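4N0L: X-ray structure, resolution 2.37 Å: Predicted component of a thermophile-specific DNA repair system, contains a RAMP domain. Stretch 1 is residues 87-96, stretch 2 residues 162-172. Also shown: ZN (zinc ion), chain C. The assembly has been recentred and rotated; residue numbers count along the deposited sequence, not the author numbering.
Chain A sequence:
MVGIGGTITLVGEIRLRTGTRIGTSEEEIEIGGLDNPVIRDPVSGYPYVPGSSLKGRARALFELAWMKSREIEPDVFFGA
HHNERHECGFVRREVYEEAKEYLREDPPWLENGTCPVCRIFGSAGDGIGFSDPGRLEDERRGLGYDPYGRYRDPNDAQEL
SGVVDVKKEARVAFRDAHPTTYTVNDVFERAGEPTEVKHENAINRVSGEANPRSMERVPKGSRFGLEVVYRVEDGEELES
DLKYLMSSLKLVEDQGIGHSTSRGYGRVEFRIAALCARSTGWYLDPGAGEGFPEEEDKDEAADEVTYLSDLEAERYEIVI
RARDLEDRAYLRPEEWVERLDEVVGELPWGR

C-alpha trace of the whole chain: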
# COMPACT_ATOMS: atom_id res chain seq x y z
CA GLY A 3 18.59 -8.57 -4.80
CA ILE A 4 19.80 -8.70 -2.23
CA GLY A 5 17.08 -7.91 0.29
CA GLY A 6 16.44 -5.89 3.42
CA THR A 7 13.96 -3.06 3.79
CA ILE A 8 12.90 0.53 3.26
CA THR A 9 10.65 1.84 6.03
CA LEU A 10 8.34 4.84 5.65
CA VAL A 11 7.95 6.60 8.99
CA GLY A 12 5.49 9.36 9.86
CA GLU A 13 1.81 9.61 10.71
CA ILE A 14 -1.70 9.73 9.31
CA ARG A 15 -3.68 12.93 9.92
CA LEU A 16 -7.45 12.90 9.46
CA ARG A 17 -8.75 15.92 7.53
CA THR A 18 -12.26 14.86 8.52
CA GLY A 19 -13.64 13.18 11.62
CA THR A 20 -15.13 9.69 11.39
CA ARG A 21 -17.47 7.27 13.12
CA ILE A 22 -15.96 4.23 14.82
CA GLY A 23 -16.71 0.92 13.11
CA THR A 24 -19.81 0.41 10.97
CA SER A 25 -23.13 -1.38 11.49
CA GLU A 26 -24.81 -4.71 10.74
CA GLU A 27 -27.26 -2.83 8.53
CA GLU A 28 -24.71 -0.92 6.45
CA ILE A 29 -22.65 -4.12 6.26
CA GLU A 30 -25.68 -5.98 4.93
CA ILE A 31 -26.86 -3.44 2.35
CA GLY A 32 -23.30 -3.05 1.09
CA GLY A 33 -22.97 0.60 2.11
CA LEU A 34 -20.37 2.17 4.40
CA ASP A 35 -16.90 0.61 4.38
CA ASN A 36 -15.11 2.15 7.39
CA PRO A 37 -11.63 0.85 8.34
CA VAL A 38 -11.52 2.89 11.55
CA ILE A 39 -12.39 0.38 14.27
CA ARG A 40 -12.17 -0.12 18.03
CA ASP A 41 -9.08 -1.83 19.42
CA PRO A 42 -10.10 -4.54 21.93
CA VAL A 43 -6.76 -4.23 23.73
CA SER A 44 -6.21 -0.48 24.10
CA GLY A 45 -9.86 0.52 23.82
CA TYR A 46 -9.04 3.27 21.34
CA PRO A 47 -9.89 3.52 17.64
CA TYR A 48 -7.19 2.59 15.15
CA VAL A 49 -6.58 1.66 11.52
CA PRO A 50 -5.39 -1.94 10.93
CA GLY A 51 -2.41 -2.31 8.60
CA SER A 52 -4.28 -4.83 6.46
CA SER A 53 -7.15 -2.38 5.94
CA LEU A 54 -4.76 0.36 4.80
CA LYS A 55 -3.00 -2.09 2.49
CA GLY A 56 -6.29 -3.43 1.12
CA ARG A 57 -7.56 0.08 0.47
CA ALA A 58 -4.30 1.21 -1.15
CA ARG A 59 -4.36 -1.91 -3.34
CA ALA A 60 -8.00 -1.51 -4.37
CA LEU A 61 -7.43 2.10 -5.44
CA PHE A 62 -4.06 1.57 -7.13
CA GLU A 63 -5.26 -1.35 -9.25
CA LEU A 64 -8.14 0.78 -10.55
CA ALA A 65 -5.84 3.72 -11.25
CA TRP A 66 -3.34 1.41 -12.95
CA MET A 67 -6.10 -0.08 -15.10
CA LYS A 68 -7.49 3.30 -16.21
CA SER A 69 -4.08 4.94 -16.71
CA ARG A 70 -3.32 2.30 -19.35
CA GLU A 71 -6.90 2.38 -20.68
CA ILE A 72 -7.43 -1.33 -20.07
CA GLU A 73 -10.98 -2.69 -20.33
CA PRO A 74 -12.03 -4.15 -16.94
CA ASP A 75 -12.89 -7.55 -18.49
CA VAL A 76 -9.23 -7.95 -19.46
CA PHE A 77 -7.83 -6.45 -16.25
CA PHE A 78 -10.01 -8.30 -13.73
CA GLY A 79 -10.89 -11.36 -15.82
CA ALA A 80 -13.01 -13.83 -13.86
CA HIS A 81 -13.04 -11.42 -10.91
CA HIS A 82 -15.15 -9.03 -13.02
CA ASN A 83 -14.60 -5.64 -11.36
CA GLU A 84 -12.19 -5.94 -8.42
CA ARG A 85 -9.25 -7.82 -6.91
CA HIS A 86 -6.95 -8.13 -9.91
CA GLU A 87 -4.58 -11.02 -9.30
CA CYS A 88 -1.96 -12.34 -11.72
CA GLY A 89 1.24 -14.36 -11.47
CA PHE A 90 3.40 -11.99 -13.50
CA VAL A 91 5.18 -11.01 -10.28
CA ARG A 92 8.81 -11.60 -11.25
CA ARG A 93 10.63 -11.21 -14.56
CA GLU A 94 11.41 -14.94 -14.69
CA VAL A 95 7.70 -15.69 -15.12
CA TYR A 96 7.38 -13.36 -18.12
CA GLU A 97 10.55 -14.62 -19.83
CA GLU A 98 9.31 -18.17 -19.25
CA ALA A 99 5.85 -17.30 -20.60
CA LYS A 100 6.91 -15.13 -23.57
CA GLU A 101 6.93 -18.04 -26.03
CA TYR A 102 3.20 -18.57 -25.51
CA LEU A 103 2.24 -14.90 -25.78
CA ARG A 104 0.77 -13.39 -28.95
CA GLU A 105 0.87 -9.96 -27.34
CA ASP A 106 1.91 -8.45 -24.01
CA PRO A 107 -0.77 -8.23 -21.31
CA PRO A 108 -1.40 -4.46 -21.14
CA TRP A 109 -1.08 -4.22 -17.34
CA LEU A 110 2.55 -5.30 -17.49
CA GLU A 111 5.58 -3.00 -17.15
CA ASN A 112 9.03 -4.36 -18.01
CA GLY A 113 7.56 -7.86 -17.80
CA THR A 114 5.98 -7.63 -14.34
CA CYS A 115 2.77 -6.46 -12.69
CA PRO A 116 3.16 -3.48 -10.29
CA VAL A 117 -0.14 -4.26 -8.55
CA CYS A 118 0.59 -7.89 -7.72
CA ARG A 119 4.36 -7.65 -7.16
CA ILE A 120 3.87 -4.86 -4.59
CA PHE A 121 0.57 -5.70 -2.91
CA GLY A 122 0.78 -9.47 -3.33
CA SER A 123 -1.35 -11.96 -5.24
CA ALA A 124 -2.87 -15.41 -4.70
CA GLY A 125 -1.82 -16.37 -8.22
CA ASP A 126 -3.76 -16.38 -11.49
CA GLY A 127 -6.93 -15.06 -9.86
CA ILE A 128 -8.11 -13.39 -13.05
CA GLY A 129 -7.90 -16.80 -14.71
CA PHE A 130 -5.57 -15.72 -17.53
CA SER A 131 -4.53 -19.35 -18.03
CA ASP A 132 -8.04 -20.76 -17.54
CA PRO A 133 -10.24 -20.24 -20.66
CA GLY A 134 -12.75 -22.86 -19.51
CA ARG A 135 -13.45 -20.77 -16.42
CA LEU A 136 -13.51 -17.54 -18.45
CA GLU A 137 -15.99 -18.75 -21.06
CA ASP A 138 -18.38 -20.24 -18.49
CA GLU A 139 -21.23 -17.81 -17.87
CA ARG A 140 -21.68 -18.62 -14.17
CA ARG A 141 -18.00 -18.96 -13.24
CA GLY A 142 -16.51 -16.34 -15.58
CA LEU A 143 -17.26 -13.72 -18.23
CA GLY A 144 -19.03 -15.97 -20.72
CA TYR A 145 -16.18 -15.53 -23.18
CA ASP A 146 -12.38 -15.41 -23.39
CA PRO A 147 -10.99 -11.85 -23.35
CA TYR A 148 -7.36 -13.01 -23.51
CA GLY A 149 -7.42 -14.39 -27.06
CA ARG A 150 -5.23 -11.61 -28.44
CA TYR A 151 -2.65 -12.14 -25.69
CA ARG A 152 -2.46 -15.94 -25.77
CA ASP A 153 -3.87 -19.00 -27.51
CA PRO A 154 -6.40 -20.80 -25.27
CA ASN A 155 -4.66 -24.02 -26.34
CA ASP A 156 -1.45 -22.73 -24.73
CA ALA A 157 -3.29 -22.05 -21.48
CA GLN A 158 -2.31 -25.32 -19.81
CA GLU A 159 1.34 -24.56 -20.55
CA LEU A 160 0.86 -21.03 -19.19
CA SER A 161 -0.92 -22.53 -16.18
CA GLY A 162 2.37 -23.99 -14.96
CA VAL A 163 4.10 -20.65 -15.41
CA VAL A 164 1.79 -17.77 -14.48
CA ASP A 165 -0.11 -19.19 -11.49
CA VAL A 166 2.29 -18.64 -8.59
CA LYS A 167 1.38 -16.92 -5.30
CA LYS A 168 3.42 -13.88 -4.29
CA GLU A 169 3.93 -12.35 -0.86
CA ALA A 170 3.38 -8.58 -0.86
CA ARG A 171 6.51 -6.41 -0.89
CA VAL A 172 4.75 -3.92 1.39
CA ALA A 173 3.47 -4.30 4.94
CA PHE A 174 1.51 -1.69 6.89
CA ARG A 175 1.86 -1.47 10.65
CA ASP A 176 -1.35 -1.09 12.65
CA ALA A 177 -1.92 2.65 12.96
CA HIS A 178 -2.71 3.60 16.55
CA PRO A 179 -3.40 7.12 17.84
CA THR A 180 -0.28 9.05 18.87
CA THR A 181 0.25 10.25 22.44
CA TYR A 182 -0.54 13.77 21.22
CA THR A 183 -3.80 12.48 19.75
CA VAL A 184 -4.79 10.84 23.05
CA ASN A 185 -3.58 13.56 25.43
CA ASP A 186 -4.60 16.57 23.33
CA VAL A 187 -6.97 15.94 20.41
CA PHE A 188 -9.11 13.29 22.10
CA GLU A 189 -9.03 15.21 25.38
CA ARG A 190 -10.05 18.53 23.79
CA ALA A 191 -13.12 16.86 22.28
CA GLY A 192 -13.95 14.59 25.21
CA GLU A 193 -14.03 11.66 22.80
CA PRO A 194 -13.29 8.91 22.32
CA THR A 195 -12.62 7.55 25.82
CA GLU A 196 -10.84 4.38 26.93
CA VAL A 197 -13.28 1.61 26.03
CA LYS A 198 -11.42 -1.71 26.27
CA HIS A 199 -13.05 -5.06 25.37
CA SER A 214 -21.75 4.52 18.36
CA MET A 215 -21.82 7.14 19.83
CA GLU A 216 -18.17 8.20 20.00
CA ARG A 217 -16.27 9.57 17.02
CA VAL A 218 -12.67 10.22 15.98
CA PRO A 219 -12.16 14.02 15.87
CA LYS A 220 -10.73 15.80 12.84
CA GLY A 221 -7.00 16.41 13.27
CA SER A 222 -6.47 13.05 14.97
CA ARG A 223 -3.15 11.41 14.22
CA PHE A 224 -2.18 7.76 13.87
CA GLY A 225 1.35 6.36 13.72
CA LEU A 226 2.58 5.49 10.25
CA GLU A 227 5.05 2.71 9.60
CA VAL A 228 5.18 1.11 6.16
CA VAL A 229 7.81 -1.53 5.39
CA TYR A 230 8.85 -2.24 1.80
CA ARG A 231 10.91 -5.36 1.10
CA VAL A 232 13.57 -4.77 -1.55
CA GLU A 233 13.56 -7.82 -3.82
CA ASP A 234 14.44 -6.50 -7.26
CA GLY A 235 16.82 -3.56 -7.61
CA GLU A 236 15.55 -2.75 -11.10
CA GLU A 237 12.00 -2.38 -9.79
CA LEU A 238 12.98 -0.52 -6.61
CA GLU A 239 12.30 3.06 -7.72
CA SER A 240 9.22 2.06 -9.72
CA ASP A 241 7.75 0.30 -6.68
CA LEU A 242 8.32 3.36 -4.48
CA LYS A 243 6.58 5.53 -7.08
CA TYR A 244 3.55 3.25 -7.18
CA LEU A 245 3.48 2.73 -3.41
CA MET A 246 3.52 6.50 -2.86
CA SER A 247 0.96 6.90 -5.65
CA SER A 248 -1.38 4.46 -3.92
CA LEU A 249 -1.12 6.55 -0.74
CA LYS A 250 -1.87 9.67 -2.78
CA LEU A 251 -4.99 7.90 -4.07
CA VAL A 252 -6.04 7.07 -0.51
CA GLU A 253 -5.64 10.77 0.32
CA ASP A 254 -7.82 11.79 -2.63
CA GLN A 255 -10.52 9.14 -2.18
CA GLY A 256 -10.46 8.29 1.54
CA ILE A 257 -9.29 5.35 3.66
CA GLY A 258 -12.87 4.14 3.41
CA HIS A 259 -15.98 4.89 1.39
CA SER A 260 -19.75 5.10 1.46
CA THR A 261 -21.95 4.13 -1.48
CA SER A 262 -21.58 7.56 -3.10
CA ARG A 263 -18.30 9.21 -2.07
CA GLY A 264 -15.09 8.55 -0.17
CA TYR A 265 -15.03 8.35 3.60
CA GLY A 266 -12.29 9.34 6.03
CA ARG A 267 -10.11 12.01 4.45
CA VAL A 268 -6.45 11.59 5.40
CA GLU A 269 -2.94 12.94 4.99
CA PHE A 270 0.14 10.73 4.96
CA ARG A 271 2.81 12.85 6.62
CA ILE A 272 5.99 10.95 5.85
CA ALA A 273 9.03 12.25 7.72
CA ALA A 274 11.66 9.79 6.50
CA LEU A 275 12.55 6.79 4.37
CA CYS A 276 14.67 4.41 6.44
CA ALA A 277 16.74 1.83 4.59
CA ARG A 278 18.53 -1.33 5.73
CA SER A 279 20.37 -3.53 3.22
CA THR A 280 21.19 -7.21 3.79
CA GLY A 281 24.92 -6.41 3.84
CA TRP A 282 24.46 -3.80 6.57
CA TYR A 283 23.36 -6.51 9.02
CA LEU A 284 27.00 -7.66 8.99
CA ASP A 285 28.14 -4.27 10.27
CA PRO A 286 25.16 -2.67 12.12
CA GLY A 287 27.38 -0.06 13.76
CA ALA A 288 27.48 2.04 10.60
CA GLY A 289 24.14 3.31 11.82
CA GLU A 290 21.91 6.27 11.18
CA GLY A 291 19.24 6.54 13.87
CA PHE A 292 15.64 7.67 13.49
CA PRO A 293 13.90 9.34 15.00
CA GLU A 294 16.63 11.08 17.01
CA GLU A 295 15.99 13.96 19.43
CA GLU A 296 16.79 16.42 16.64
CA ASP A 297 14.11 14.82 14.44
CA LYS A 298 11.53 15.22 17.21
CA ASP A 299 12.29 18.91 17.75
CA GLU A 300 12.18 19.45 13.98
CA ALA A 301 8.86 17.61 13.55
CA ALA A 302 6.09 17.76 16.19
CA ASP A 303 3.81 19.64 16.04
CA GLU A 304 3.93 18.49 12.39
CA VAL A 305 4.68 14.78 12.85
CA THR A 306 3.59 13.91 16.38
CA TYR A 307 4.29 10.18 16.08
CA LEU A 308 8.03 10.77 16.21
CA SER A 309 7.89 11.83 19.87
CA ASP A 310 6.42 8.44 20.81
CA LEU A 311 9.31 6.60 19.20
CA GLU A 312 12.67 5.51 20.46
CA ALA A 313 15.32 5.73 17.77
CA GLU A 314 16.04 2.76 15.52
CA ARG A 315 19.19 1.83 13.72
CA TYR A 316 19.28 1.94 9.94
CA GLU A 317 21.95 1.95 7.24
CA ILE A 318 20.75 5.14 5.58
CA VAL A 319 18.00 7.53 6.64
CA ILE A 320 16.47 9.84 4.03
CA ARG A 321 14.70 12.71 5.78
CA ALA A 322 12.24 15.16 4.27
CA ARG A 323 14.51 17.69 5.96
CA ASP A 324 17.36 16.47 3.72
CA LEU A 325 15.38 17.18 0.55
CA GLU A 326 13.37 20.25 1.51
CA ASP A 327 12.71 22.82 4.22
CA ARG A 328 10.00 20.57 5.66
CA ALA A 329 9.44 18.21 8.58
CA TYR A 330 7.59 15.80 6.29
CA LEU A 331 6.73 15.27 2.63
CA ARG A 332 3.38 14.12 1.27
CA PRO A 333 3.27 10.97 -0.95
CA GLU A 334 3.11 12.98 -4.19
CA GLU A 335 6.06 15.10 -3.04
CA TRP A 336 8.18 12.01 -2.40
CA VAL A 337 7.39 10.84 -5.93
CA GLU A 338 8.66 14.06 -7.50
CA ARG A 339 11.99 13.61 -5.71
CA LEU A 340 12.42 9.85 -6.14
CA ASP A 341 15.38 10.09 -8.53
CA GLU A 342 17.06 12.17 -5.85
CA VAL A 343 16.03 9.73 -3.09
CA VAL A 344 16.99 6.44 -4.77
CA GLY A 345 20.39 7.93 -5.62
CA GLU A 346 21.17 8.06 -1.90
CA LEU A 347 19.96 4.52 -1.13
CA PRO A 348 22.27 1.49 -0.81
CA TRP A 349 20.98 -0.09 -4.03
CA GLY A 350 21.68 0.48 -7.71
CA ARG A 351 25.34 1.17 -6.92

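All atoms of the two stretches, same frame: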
# COMPACT_ATOMS: atom_id res chain seq x y z
N GLU A 87 -5.68 -10.19 -9.74
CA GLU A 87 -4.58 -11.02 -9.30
C GLU A 87 -3.97 -11.78 -10.47
O GLU A 87 -4.67 -12.50 -11.18
CB GLU A 87 -5.03 -11.99 -8.21
CG GLU A 87 -5.36 -11.34 -6.89
CD GLU A 87 -5.91 -12.31 -5.87
OE1 GLU A 87 -7.05 -12.80 -6.07
OE2 GLU A 87 -5.21 -12.60 -4.88
N CYS A 88 -2.67 -11.60 -10.68
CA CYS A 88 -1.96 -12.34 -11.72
C CYS A 88 -0.66 -12.88 -11.16
O CYS A 88 -0.25 -12.52 -10.06
CB CYS A 88 -1.70 -11.46 -12.94
SG CYS A 88 -0.33 -10.29 -12.74
N GLY A 89 0.00 -13.75 -11.93
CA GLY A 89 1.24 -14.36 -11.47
C GLY A 89 2.47 -13.73 -12.08
O GLY A 89 3.59 -14.18 -11.83
N PHE A 90 2.28 -12.69 -12.88
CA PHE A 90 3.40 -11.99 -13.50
C PHE A 90 4.09 -11.11 -12.46
O PHE A 90 4.11 -9.88 -12.59
CB PHE A 90 2.93 -11.14 -14.68
CG PHE A 90 2.40 -11.94 -15.83
CD1 PHE A 90 3.26 -12.49 -16.77
CD2 PHE A 90 1.04 -12.14 -15.99
CE1 PHE A 90 2.77 -13.23 -17.84
CE2 PHE A 90 0.54 -12.88 -17.05
CZ PHE A 90 1.41 -13.43 -17.98
N VAL A 91 4.68 -11.74 -11.44
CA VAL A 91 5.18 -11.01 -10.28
C VAL A 91 6.70 -10.90 -10.25
O VAL A 91 7.26 -10.11 -9.49
CB VAL A 91 4.71 -11.68 -8.98
CG1 VAL A 91 3.20 -11.52 -8.82
CG2 VAL A 91 5.08 -13.15 -8.98
N ARG A 92 7.36 -11.70 -11.08
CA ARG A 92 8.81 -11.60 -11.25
C ARG A 92 9.16 -11.80 -12.72
O ARG A 92 8.43 -12.47 -13.45
CB ARG A 92 9.53 -12.62 -10.37
CG ARG A 92 8.67 -13.80 -9.97
CD ARG A 92 9.29 -15.13 -10.38
NE ARG A 92 10.46 -15.47 -9.58
N ARG A 93 10.27 -11.21 -13.15
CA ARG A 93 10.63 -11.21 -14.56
C ARG A 93 10.86 -12.61 -15.13
O ARG A 93 10.65 -12.82 -16.32
CB ARG A 93 11.88 -10.35 -14.79
CG ARG A 93 11.56 -8.89 -15.07
CD ARG A 93 12.80 -8.14 -15.52
NE ARG A 93 13.92 -8.38 -14.62
CZ ARG A 93 14.07 -7.80 -13.44
NH1 ARG A 93 13.16 -6.94 -13.00
NH2 ARG A 93 15.13 -8.08 -12.69
N GLU A 94 11.27 -13.55 -14.28
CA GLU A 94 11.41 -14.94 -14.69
C GLU A 94 10.13 -15.45 -15.34
O GLU A 94 10.16 -15.98 -16.46
CB GLU A 94 11.77 -15.83 -13.50
CG GLU A 94 13.23 -15.76 -13.07
CD GLU A 94 13.41 -16.00 -11.59
OE1 GLU A 94 12.58 -15.51 -10.80
OE2 GLU A 94 14.38 -16.69 -11.21
N VAL A 95 9.02 -15.29 -14.63
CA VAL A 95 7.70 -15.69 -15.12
C VAL A 95 7.42 -15.20 -16.54
O VAL A 95 6.99 -15.98 -17.39
CB VAL A 95 6.58 -15.19 -14.18
CG1 VAL A 95 5.21 -15.42 -14.80
CG2 VAL A 95 6.68 -15.87 -12.83
N TYR A 96 7.65 -13.91 -16.79
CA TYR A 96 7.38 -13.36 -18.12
C TYR A 96 8.30 -13.94 -19.19
O TYR A 96 7.85 -14.23 -20.30
CB TYR A 96 7.52 -11.84 -18.11
CG TYR A 96 7.37 -11.23 -19.49
CD1 TYR A 96 6.12 -11.07 -20.06
CD2 TYR A 96 8.48 -10.82 -20.21
CE1 TYR A 96 5.97 -10.53 -21.32
CE2 TYR A 96 8.35 -10.27 -21.48
CZ TYR A 96 7.09 -10.13 -22.03
OH TYR A 96 6.95 -9.58 -23.28
N GLY A 162 1.26 -23.53 -15.77
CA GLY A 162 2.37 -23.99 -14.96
C GLY A 162 3.40 -22.89 -14.78
O GLY A 162 4.37 -23.05 -14.05
N VAL A 163 3.17 -21.77 -15.46
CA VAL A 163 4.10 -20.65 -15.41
C VAL A 163 3.55 -19.44 -14.64
O VAL A 163 4.24 -18.88 -13.79
CB VAL A 163 4.49 -20.19 -16.83
CG1 VAL A 163 5.52 -19.08 -16.78
CG2 VAL A 163 5.02 -21.37 -17.63
N VAL A 164 2.32 -19.05 -14.95
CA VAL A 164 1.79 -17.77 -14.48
C VAL A 164 0.83 -17.87 -13.30
O VAL A 164 0.11 -16.91 -13.00
CB VAL A 164 1.09 -17.02 -15.63
CG1 VAL A 164 2.04 -16.81 -16.79
CG2 VAL A 164 -0.16 -17.76 -16.08
N ASP A 165 0.80 -19.01 -12.62
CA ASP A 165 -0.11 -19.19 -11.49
C ASP A 165 0.67 -19.46 -10.20
O ASP A 165 0.52 -20.51 -9.58
CB ASP A 165 -1.10 -20.33 -11.77
CG ASP A 165 -2.18 -20.44 -10.71
OD1 ASP A 165 -2.45 -19.43 -10.03
OD2 ASP A 165 -2.77 -21.53 -10.56
N VAL A 166 1.50 -18.51 -9.81
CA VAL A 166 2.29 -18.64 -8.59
C VAL A 166 1.99 -17.51 -7.61
O VAL A 166 2.11 -16.33 -7.95
CB VAL A 166 3.80 -18.65 -8.89
N LYS A 167 1.58 -17.87 -6.40
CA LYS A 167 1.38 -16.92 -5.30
C LYS A 167 2.59 -16.00 -5.12
O LYS A 167 3.73 -16.41 -5.34
CB LYS A 167 1.10 -17.67 -4.00
N LYS A 168 2.33 -14.77 -4.70
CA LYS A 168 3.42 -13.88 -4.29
C LYS A 168 3.10 -13.12 -3.01
O LYS A 168 2.03 -12.53 -2.87
CB LYS A 168 3.75 -12.88 -5.39
CG LYS A 168 5.17 -12.35 -5.30
CD LYS A 168 5.23 -10.85 -5.55
CE LYS A 168 6.66 -10.35 -5.47
NZ LYS A 168 7.25 -10.56 -4.12
N GLU A 169 4.03 -13.15 -2.07
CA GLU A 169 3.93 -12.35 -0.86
C GLU A 169 4.15 -10.88 -1.20
O GLU A 169 5.07 -10.53 -1.94
CB GLU A 169 4.94 -12.81 0.19
CG GLU A 169 4.83 -12.08 1.52
CD GLU A 169 3.49 -12.30 2.21
OE1 GLU A 169 2.88 -13.37 2.00
OE2 GLU A 169 3.06 -11.39 2.95
N ALA A 170 3.28 -10.02 -0.66
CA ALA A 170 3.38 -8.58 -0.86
C ALA A 170 4.74 -8.04 -0.44
O ALA A 170 5.31 -8.46 0.57
CB ALA A 170 2.28 -7.86 -0.08
N ARG A 171 5.27 -7.10 -1.23
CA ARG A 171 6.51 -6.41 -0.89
C ARG A 171 6.30 -5.35 0.19
O ARG A 171 7.25 -4.91 0.83
CB ARG A 171 7.13 -5.77 -2.13
CG ARG A 171 7.92 -6.74 -2.98
CD ARG A 171 8.40 -6.11 -4.27
NE ARG A 171 8.91 -7.11 -5.20
CZ ARG A 171 9.33 -6.85 -6.43
NH1 ARG A 171 9.32 -5.60 -6.89
NH2 ARG A 171 9.77 -7.83 -7.21
N VAL A 172 5.05 -4.94 0.39
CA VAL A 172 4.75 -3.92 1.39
C VAL A 172 3.93 -4.47 2.56
O VAL A 172 3.06 -5.32 2.38
CB VAL A 172 4.00 -2.71 0.78
CG1 VAL A 172 4.88 -1.98 -0.22
CG2 VAL A 172 2.69 -3.15 0.14
ZN ZN C . -1.22 -8.44 -11.45
O HOH W 1 -1.66 -14.90 -14.22

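Apolar packing, mainly of valines with Phe90 and the aliphatic part of Lys168, helped at one point by a bridging water, holds these two stretches together without a direct hydrogen bond among the modelled atoms, and it illustrates how a glycine can let two backbones approach closely where both are irregular. The backbones come nearest at Gly89 and Val164, where Gly89 CA lies 3.2 Å from Val164 O in a CA-H...O contact. A side chain here would point toward the other stretch, and its CB would fall about 2.0 Å from that same oxygen, so glycine suits the site. Gly89 N is 3.3 Å from Val164 O, but the angle is poor for a hydrogen bond; instead, a water accepts from Gly89 N (3.1 Å to its O) and donates to Val164 O (2.9 Å).

Next to this polar link, Val164 is buried, and its CG1 contacts two side chains, 3.6 Å from Phe90 CZ and 4.0 Å from Val95 CG1. Val95, in the first turn of a helix, also meets Val163, CG1 to CG1, at 4.2 Å. Valine and phenylalanine suit this packing because their side chains bring no polar group needing a partner. Farther along, Val91 points toward Lys168, whose aliphatic chain covers it, with CD 3.6 Å from Val91 CB, while Lys168 NZ donates a hydrogen bond to Glu169 O, 3.1 Å away. Beside the glycine, Cys88 SG binds zinc at 2.4 Å.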